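Local atomic coordinates of putative cell invasion protein with MAC/Perforin domain (PDB entry 3KK7), a protein that is of uncertain function but belongs to the membrane-attack complex/perforin family, whose best-known members form pores in membranes. Residues Ala52-Glu63 and Tyr208-Thr218; Ser91-Arg99 and Met170-Ala179. One frame throughout, in Å; residues are numbered along the deposited sequence.

Contact 1: residues Ala52-Glu63 and Tyr208-Thr218; sequences ATDFLGCSYAVE and YGEFVLTGYYT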
loop_
_atom_site.group_PDB
_atom_site.type_symbol
_atom_site.label_atom_id
_atom_site.label_comp_id
_atom_site.label_asym_id
_atom_site.label_seq_id
_atom_site.Cartn_x
_atom_site.Cartn_y
_atom_site.Cartn_z
ATOM N N ALA A 52 -0.714 17.588 15.969
ATOM C CA ALA A 52 -1.479 16.369 15.828
ATOM C C ALA A 52 -2.326 16.289 14.556
ATOM O O ALA A 52 -2.759 15.217 14.173
ATOM C CB ALA A 52 -2.366 16.207 17.061
ATOM N N THR A 53 -2.548 17.417 13.897
ATOM C CA THR A 53 -3.384 17.450 12.718
ATOM C C THR A 53 -2.578 17.181 11.435
ATOM O O THR A 53 -3.142 16.894 10.374
ATOM C CB THR A 53 -4.151 18.811 12.631
ATOM O OG1 THR A 53 -3.289 19.820 12.095
ATOM C CG2 THR A 53 -4.679 19.248 14.019
ATOM N N ASP A 54 -1.257 17.255 11.523
ATOM C CA ASP A 54 -0.407 17.062 10.341
ATOM C C ASP A 54 -0.258 15.612 9.882
ATOM O O ASP A 54 0.402 15.392 8.897
ATOM C CB ASP A 54 1.020 17.610 10.578
ATOM C CG ASP A 54 1.073 19.113 10.784
ATOM O OD1 ASP A 54 0.426 19.880 10.029
ATOM O OD2 ASP A 54 1.828 19.517 11.684
ATOM N N PHE A 55 -0.803 14.619 10.580
ATOM C CA PHE A 55 -0.634 13.235 10.105
ATOM C C PHE A 55 -1.614 12.873 8.996
ATOM O O PHE A 55 -1.433 11.872 8.318
ATOM C CB PHE A 55 -0.754 12.226 11.240
ATOM C CG PHE A 55 0.260 12.422 12.292
ATOM C CD1 PHE A 55 1.540 11.991 12.104
ATOM C CD2 PHE A 55 -0.049 13.085 13.454
ATOM C CE1 PHE A 55 2.506 12.212 13.064
ATOM C CE2 PHE A 55 0.925 13.301 14.438
ATOM C CZ PHE A 55 2.196 12.872 14.234
ATOM N N LEU A 56 -2.642 13.688 8.811
ATOM C CA LEU A 56 -3.688 13.361 7.872
ATOM C C LEU A 56 -3.126 13.376 6.459
ATOM O O LEU A 56 -2.364 14.250 6.110
ATOM C CB LEU A 56 -4.842 14.354 8.002
ATOM C CG LEU A 56 -6.217 13.818 7.604
ATOM C CD1 LEU A 56 -6.653 12.677 8.500
ATOM C CD2 LEU A 56 -7.231 14.989 7.650
ATOM N N GLY A 57 -3.482 12.373 5.671
ATOM C CA GLY A 57 -3.017 12.257 4.289
ATOM C C GLY A 57 -1.582 11.782 4.127
ATOM O O GLY A 57 -1.035 11.831 3.002
ATOM N N CYS A 58 -0.966 11.362 5.236
ATOM C CA CYS A 58 0.359 10.754 5.195
ATOM C C CYS A 58 0.279 9.262 5.053
ATOM O O CYS A 58 -0.707 8.636 5.431
ATOM C CB CYS A 58 1.188 11.047 6.447
ATOM S SG CYS A 58 1.670 12.757 6.508
ATOM N N SER A 59 1.351 8.703 4.519
ATOM C CA SER A 59 1.473 7.270 4.446
ATOM C C SER A 59 1.656 6.717 5.865
ATOM O O SER A 59 2.111 7.417 6.792
ATOM C CB SER A 59 2.657 6.903 3.574
ATOM O OG SER A 59 3.836 7.426 4.167
ATOM N N TYR A 60 1.296 5.452 6.008
ATOM C CA TYR A 60 1.347 4.757 7.254
ATOM C C TYR A 60 2.034 3.401 7.039
ATOM O O TYR A 60 1.698 2.674 6.090
ATOM C CB TYR A 60 -0.072 4.588 7.799
ATOM C CG TYR A 60 -0.084 3.897 9.127
ATOM C CD1 TYR A 60 -0.136 2.506 9.220
ATOM C CD2 TYR A 60 -0.002 4.627 10.298
ATOM C CE1 TYR A 60 -0.116 1.862 10.462
ATOM C CE2 TYR A 60 0.005 3.998 11.532
ATOM C CZ TYR A 60 -0.043 2.622 11.610
ATOM O OH TYR A 60 -0.018 2.045 12.845
ATOM N N ALA A 61 2.974 3.061 7.927
ATOM C CA ALA A 61 3.804 1.845 7.780
ATOM C C ALA A 61 3.355 0.691 8.660
ATOM O O ALA A 61 3.369 0.787 9.888
ATOM C CB ALA A 61 5.255 2.171 8.095
ATOM N N VAL A 62 2.968 -0.405 8.032
ATOM C CA VAL A 62 2.513 -1.578 8.776
ATOM C C VAL A 62 3.706 -2.521 8.965
ATOM O O VAL A 62 4.209 -2.661 10.070
ATOM C CB VAL A 62 1.325 -2.317 8.065
ATOM C CG1 VAL A 62 0.961 -3.623 8.797
ATOM C CG2 VAL A 62 0.089 -1.410 7.943
ATOM N N GLU A 63 4.174 -3.116 7.863
ATOM C CA GLU A 63 5.242 -4.124 7.893
ATOM C C GLU A 63 6.508 -3.656 8.560
ATOM O O GLU A 63 7.137 -4.408 9.289
ATOM C CB GLU A 63 5.613 -4.563 6.468
ATOM C CG GLU A 63 6.537 -5.794 6.398
ATOM C CD GLU A 63 6.702 -6.329 4.971
ATOM O OE1 GLU A 63 6.536 -5.588 3.988
ATOM O OE2 GLU A 63 6.985 -7.524 4.824
ATOM N N TYR A 208 7.396 4.635 1.807
ATOM C CA TYR A 208 6.177 5.244 2.344
ATOM C C TYR A 208 5.384 4.369 3.329
ATOM O O TYR A 208 4.768 4.895 4.253
ATOM C CB TYR A 208 5.232 5.651 1.204
ATOM C CG TYR A 208 5.636 6.935 0.552
ATOM C CD1 TYR A 208 6.629 6.954 -0.404
ATOM C CD2 TYR A 208 5.076 8.147 0.938
ATOM C CE1 TYR A 208 7.036 8.143 -0.999
ATOM C CE2 TYR A 208 5.478 9.342 0.346
ATOM C CZ TYR A 208 6.457 9.320 -0.612
ATOM O OH TYR A 208 6.872 10.457 -1.203
ATOM N N GLY A 209 5.416 3.045 3.150
ATOM C CA GLY A 209 4.437 2.171 3.787
ATOM C C GLY A 209 3.308 1.832 2.813
ATOM O O GLY A 209 3.401 2.119 1.614
ATOM N N GLU A 210 2.225 1.258 3.332
ATOM C CA GLU A 210 1.194 0.676 2.494
ATOM C C GLU A 210 -0.119 1.435 2.452
ATOM O O GLU A 210 -0.932 1.200 1.567
ATOM C CB GLU A 210 0.932 -0.770 2.935
ATOM C CG GLU A 210 2.220 -1.651 3.119
ATOM C CD GLU A 210 2.692 -1.665 4.560
ATOM O OE1 GLU A 210 2.542 -0.622 5.205
ATOM O OE2 GLU A 210 3.168 -2.697 5.077
ATOM N N PHE A 211 -0.331 2.361 3.380
ATOM C CA PHE A 211 -1.638 2.986 3.517
ATOM C C PHE A 211 -1.579 4.484 3.731
ATOM O O PHE A 211 -0.530 5.041 4.092
ATOM C CB PHE A 211 -2.384 2.344 4.669
ATOM C CG PHE A 211 -2.686 0.892 4.444
ATOM C CD1 PHE A 211 -3.750 0.518 3.651
ATOM C CD2 PHE A 211 -1.910 -0.095 5.036
ATOM C CE1 PHE A 211 -4.024 -0.816 3.425
ATOM C CE2 PHE A 211 -2.187 -1.432 4.821
ATOM C CZ PHE A 211 -3.239 -1.790 4.014
ATOM N N VAL A 212 -2.717 5.138 3.480
ATOM C CA VAL A 212 -2.836 6.586 3.710
ATOM C C VAL A 212 -3.780 6.856 4.875
ATOM O O VAL A 212 -4.879 6.303 4.945
ATOM C CB VAL A 212 -3.300 7.323 2.459
ATOM C CG1 VAL A 212 -3.250 8.803 2.687
ATOM C CG2 VAL A 212 -2.435 6.950 1.301
ATOM N N LEU A 213 -3.334 7.702 5.797
ATOM C CA LEU A 213 -4.149 8.075 6.965
ATOM C C LEU A 213 -5.336 8.996 6.575
ATOM O O LEU A 213 -5.121 10.118 6.170
ATOM C CB LEU A 213 -3.265 8.775 8.028
ATOM C CG LEU A 213 -2.292 7.844 8.769
ATOM C CD1 LEU A 213 -1.057 8.593 9.303
ATOM C CD2 LEU A 213 -2.984 7.058 9.912
ATOM N N THR A 214 -6.562 8.503 6.733
ATOM C CA THR A 214 -7.790 9.257 6.510
ATOM C C THR A 214 -8.623 9.471 7.778
ATOM O O THR A 214 -9.483 10.381 7.806
ATOM C CB THR A 214 -8.723 8.540 5.504
ATOM O OG1 THR A 214 -9.119 7.270 6.040
ATOM C CG2 THR A 214 -8.058 8.337 4.149
ATOM N N GLY A 215 -8.408 8.635 8.806
ATOM C CA GLY A 215 -9.191 8.721 10.061
ATOM C C GLY A 215 -8.454 8.247 11.313
ATOM O O GLY A 215 -8.187 7.068 11.490
ATOM N N TYR A 216 -8.122 9.162 12.210
ATOM C CA TYR A 216 -7.422 8.775 13.425
ATOM C C TYR A 216 -7.884 9.546 14.628
ATOM O O TYR A 216 -8.684 10.467 14.500
ATOM C CB TYR A 216 -5.915 8.931 13.254
ATOM C CG TYR A 216 -5.359 10.326 12.979
ATOM C CD1 TYR A 216 -4.959 11.165 14.015
ATOM C CD2 TYR A 216 -5.149 10.760 11.659
ATOM C CE1 TYR A 216 -4.384 12.408 13.753
ATOM C CE2 TYR A 216 -4.598 12.002 11.380
ATOM C CZ TYR A 216 -4.207 12.831 12.422
ATOM O OH TYR A 216 -3.650 14.073 12.102
ATOM N N TYR A 217 -7.379 9.142 15.797
ATOM C CA TYR A 217 -7.645 9.836 17.052
ATOM C C TYR A 217 -6.393 10.514 17.548
ATOM O O TYR A 217 -5.285 10.074 17.249
ATOM C CB TYR A 217 -8.119 8.853 18.099
ATOM C CG TYR A 217 -9.436 8.212 17.766
ATOM C CD1 TYR A 217 -10.628 8.868 18.023
ATOM C CD2 TYR A 217 -9.491 6.944 17.190
ATOM C CE1 TYR A 217 -11.832 8.271 17.737
ATOM C CE2 TYR A 217 -10.684 6.347 16.899
ATOM C CZ TYR A 217 -11.850 7.020 17.172
ATOM O OH TYR A 217 -13.034 6.447 16.876
ATOM N N THR A 218 -6.575 11.614 18.288
ATOM C CA THR A 218 -5.458 12.300 18.925
ATOM C C THR A 218 -5.594 12.301 20.419
ATOM O O THR A 218 -6.710 12.263 20.953
ATOM C CB THR A 218 -5.332 13.759 18.505
ATOM O OG1 THR A 218 -6.543 14.453 18.828
ATOM C CG2 THR A 218 -5.008 13.855 17.025
HETATM O O HOH W 1 3.981 -4.335 3.227
#
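OE2 of E210 accepts the backbone N-H of E63 (N to OE2 3.0 Å) and a water that also donates to OE1 of E63. The other oxygen, OE1, takes the N-H of V62, with N to OE1 at 2.9 Å. Both oxygens use their syn lone pairs, and the bonds are nearly straight, 165° for V62 and 168° for E63 at the hydrogens. The E210 side chain bends at CG (chi2 95°), which brings the carboxylate to these two successive amides. A leucine here would probably leave the V62 and E63 N-H groups without their acceptor and the backbone at V62 and E63 freer to shift. E210 and F211 both face Y60, a classic beta bulge. Y60 O accepts E210 N at 3.1 Å and, weakly, F211 N. Helix 201-208 ends just before, and a side chain on G209 would clash with Y60 O. S59 OG donates to Y208 O at 2.7 Å and also bonds Y77. Farther along, L213 N and C58 O form a straight bond of 2.8 Å. Past T214, Y216 OH donates in the carbonyl plane to A52 O, 2.5 Å away. L56 CD1 lies 3.6 Å from Y216 CE2. The short strand pairing is thus extended at both ends by side chains that bind backbone of the other segment: polar groups of A52, V62 and E63 find side-chain partners beyond the paired strands.

Contact 2: residues Ser91-Arg99 and Met170-Ala179; sequences SYINPKELR and MLNLQTAPSA. With EDO (1,2-ethanediol), chain D.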
loop_
_atom_site.group_PDB
_atom_site.type_symbol
_atom_site.label_atom_id
_atom_site.label_comp_id
_atom_site.label_asym_id
_atom_site.label_seq_id
_atom_site.Cartn_x
_atom_site.Cartn_y
_atom_site.Cartn_z
ATOM N N SER A 91 -13.261 22.209 3.442
ATOM C CA SER A 91 -14.189 21.254 4.046
ATOM C C SER A 91 -13.720 19.801 3.856
ATOM O O SER A 91 -14.351 18.935 4.385
ATOM C CB SER A 91 -15.603 21.437 3.475
ATOM O OG SER A 91 -15.660 20.964 2.139
ATOM N N TYR A 92 -12.619 19.553 3.136
ATOM C CA TYR A 92 -12.076 18.195 3.005
ATOM C C TYR A 92 -11.532 17.648 4.320
ATOM O O TYR A 92 -11.339 16.445 4.453
ATOM C CB TYR A 92 -10.969 18.115 1.924
ATOM C CG TYR A 92 -11.484 17.838 0.507
ATOM C CD1 TYR A 92 -11.003 16.764 -0.249
ATOM C CD2 TYR A 92 -12.454 18.656 -0.064
ATOM C CE1 TYR A 92 -11.488 16.516 -1.538
ATOM C CE2 TYR A 92 -12.935 18.419 -1.335
ATOM C CZ TYR A 92 -12.456 17.360 -2.074
ATOM O OH TYR A 92 -12.970 17.177 -3.328
ATOM N N ILE A 93 -11.242 18.532 5.270
ATOM C CA ILE A 93 -10.764 18.117 6.580
ATOM C C ILE A 93 -11.914 18.323 7.527
ATOM O O ILE A 93 -12.719 19.178 7.305
ATOM C CB ILE A 93 -9.523 18.918 7.047
ATOM C CG1 ILE A 93 -8.886 18.204 8.251
ATOM C CG2 ILE A 93 -9.889 20.365 7.405
ATOM C CD1 ILE A 93 -7.431 18.605 8.560
ATOM N N ASN A 94 -11.989 17.533 8.578
ATOM C CA ASN A 94 -13.106 17.587 9.490
ATOM C C ASN A 94 -12.664 17.127 10.863
ATOM O O ASN A 94 -12.632 15.931 11.131
ATOM C CB ASN A 94 -14.214 16.684 8.967
ATOM C CG ASN A 94 -15.379 16.557 9.934
ATOM O OD1 ASN A 94 -15.465 17.288 10.930
ATOM N ND2 ASN A 94 -16.276 15.608 9.657
ATOM N N PRO A 95 -12.296 18.073 11.733
ATOM C CA PRO A 95 -11.917 17.756 13.106
ATOM C C PRO A 95 -13.108 17.724 14.029
ATOM O O PRO A 95 -14.082 18.386 13.770
ATOM C CB PRO A 95 -10.995 18.920 13.499
ATOM C CG PRO A 95 -11.188 19.994 12.461
ATOM C CD PRO A 95 -12.194 19.518 11.456
ATOM N N LYS A 96 -13.043 16.929 15.082
ATOM C CA LYS A 96 -14.103 16.884 16.095
ATOM C C LYS A 96 -13.496 16.662 17.472
ATOM O O LYS A 96 -12.789 15.688 17.692
ATOM C CB LYS A 96 -15.156 15.792 15.810
ATOM C CG LYS A 96 -16.017 15.437 17.047
ATOM C CD LYS A 96 -17.447 15.000 16.734
ATOM C CE LYS A 96 -18.380 15.503 17.832
ATOM N NZ LYS A 96 -19.741 14.928 17.761
ATOM N N GLU A 97 -13.772 17.581 18.385
ATOM C CA GLU A 97 -13.400 17.423 19.779
ATOM C C GLU A 97 -13.970 16.115 20.351
ATOM O O GLU A 97 -15.111 15.738 20.060
ATOM C CB GLU A 97 -13.941 18.599 20.622
ATOM C CG GLU A 97 -12.873 19.554 21.200
ATOM C CD GLU A 97 -13.270 20.078 22.607
ATOM O OE1 GLU A 97 -14.016 21.089 22.655
ATOM O OE2 GLU A 97 -12.847 19.474 23.650
ATOM N N LEU A 98 -13.145 15.426 21.137
ATOM C CA LEU A 98 -13.574 14.308 21.975
ATOM C C LEU A 98 -13.032 14.492 23.382
ATOM O O LEU A 98 -12.064 15.216 23.604
ATOM C CB LEU A 98 -13.025 13.019 21.453
ATOM C CG LEU A 98 -13.903 12.317 20.454
ATOM C CD1 LEU A 98 -12.997 11.294 19.786
ATOM C CD2 LEU A 98 -15.078 11.671 21.160
ATOM N N ARG A 99 -13.670 13.860 24.351
ATOM C CA ARG A 99 -13.149 13.889 25.698
ATOM C C ARG A 99 -13.581 12.565 26.300
ATOM O O ARG A 99 -14.633 12.466 26.927
ATOM C CB ARG A 99 -13.655 15.112 26.505
ATOM C CG ARG A 99 -13.377 16.561 25.936
ATOM C CD ARG A 99 -11.877 16.953 25.843
HETATM N N MSE A 170 -10.218 13.916 17.061
HETATM C CA MSE A 170 -10.622 13.026 16.005
HETATM C C MSE A 170 -10.450 13.816 14.707
HETATM O O MSE A 170 -10.942 14.943 14.605
HETATM C CB MSE A 170 -12.078 12.723 16.282
HETATM C CG MSE A 170 -12.707 11.761 15.401
HETATM SE SE MSE A 170 -14.495 11.279 16.106
HETATM C CE MSE A 170 -14.860 9.961 14.679
ATOM N N LEU A 171 -9.717 13.268 13.742
ATOM C CA LEU A 171 -9.507 13.956 12.459
ATOM C C LEU A 171 -9.893 13.061 11.341
ATOM O O LEU A 171 -9.528 11.901 11.363
ATOM C CB LEU A 171 -8.054 14.350 12.236
ATOM C CG LEU A 171 -7.606 15.668 12.832
ATOM C CD1 LEU A 171 -7.455 15.516 14.352
ATOM C CD2 LEU A 171 -6.278 16.052 12.193
ATOM N N ASN A 172 -10.581 13.615 10.345
ATOM C CA ASN A 172 -10.989 12.866 9.166
ATOM C C ASN A 172 -10.728 13.628 7.882
ATOM O O ASN A 172 -10.948 14.841 7.825
ATOM C CB ASN A 172 -12.465 12.510 9.261
ATOM C CG ASN A 172 -12.743 11.484 10.342
ATOM O OD1 ASN A 172 -12.860 11.835 11.526
ATOM N ND2 ASN A 172 -12.826 10.203 9.950
ATOM N N LEU A 173 -10.234 12.922 6.867
ATOM C CA LEU A 173 -10.159 13.455 5.514
ATOM C C LEU A 173 -11.368 12.923 4.786
ATOM O O LEU A 173 -11.758 11.758 4.983
ATOM C CB LEU A 173 -8.919 12.962 4.783
ATOM C CG LEU A 173 -8.657 13.337 3.313
ATOM C CD1 LEU A 173 -8.334 14.789 3.140
ATOM C CD2 LEU A 173 -7.465 12.492 2.865
ATOM N N GLN A 174 -11.957 13.772 3.955
ATOM C CA GLN A 174 -13.073 13.412 3.097
ATOM C C GLN A 174 -12.684 12.229 2.232
ATOM O O GLN A 174 -11.658 12.273 1.582
ATOM C CB GLN A 174 -13.394 14.605 2.196
ATOM C CG GLN A 174 -14.409 14.352 1.087
ATOM C CD GLN A 174 -15.746 13.938 1.617
ATOM O OE1 GLN A 174 -16.391 13.075 1.035
ATOM N NE2 GLN A 174 -16.171 14.532 2.734
ATOM N N THR A 175 -13.489 11.175 2.213
ATOM C CA THR A 175 -13.136 10.022 1.389
ATOM C C THR A 175 -14.158 9.606 0.326
ATOM O O THR A 175 -14.035 8.524 -0.242
ATOM C CB THR A 175 -12.727 8.824 2.269
ATOM O OG1 THR A 175 -13.784 8.514 3.166
ATOM C CG2 THR A 175 -11.432 9.164 3.054
ATOM N N ALA A 176 -15.130 10.456 0.003
ATOM C CA ALA A 176 -16.009 10.134 -1.114
ATOM C C ALA A 176 -15.129 9.892 -2.347
ATOM O O ALA A 176 -14.171 10.652 -2.603
ATOM C CB ALA A 176 -17.033 11.228 -1.394
ATOM N N PRO A 177 -15.437 8.815 -3.095
ATOM C CA PRO A 177 -14.640 8.437 -4.264
ATOM C C PRO A 177 -14.334 9.597 -5.179
ATOM O O PRO A 177 -13.214 9.685 -5.669
ATOM C CB PRO A 177 -15.516 7.406 -4.985
ATOM C CG PRO A 177 -16.318 6.765 -3.894
ATOM C CD PRO A 177 -16.543 7.863 -2.848
ATOM N N SER A 178 -15.309 10.469 -5.404
ATOM C CA SER A 178 -15.126 11.646 -6.256
ATOM C C SER A 178 -14.137 12.661 -5.641
ATOM O O SER A 178 -13.407 13.353 -6.353
ATOM C CB SER A 178 -16.473 12.309 -6.545
ATOM O OG SER A 178 -17.242 11.548 -7.492
ATOM N N ALA A 179 -14.129 12.754 -4.322
ATOM C CA ALA A 179 -13.114 13.501 -3.624
ATOM C C ALA A 179 -11.745 12.868 -3.874
ATOM O O ALA A 179 -10.798 13.543 -4.258
ATOM C CB ALA A 179 -13.424 13.512 -2.128
HETATM C C1 EDO D . -19.248 10.740 -4.698
HETATM O O1 EDO D . -18.087 9.959 -4.826
HETATM C C2 EDO D . -20.135 10.264 -5.817
HETATM O O2 EDO D . -20.276 8.850 -5.608
HETATM O O HOH W 2 -13.712 13.996 12.886
#
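Strands 93-99 and 170-173 run antiparallel at 164°, with I93 opposite L173, N94 opposite N172 and P95 opposite L171. K96 N donates to M170 O at 2.9 Å. N172 N reaches N94 O at 3.2 Å. Beyond the strand, Q174 N bonds Y92 O at 2.8 Å. The Y92 ring reaches from Q174, after the strand, to A179 in helix 177-186. Q174 CG sits over one face of this ring, and A179 CB is 3.6 Å from its CE1. Q174 also turns back on its own segment, where OE1 accepts A176 N at the N-cap position. These strands belong to the large antiparallel sheet within the MACPF region. I93, P95, L171 and L173 share one face of it. There I93 and L173 pack on helix 82-88. The other face carries N94 and N172, and N172 ND2 bonds Q339. In M170, a selenomethionine, CG anti to the backbone N (chi1 -176°) and an extended chain carry SE alongside L98. The L98 side chain runs obliquely to it, with CD1 3.9 Å from M170 CB and 4.0 Å from SE. At the start of the helix, S178 N donates to O1 of a 1,2-ethanediol, probably from the crystallisation liquor, at 2.9 Å.

In the fold
The centres of the two contacts lie about 13 Å apart, in one antiparallel sheet within the MACPF range. Strand 211-218 of contact 1 and strand 157-173 of contact 2 are neighbours in that sheet. Backbone pairs join them directly: L173 N to T214 O and L171 N to Y216 O are probable hydrogen bonds. T53 also packs on L171. Strand 58-60 pairs with the start of strand 211-218, and strand 157-173 pairs with its later part and, in turn, with strand 93-108. Along the chain, contact 2 is nested inside the loop closed by contact 1. Segments distant in sequence are thus gathered side by side, consistent with the bent central sheet of the perforin family.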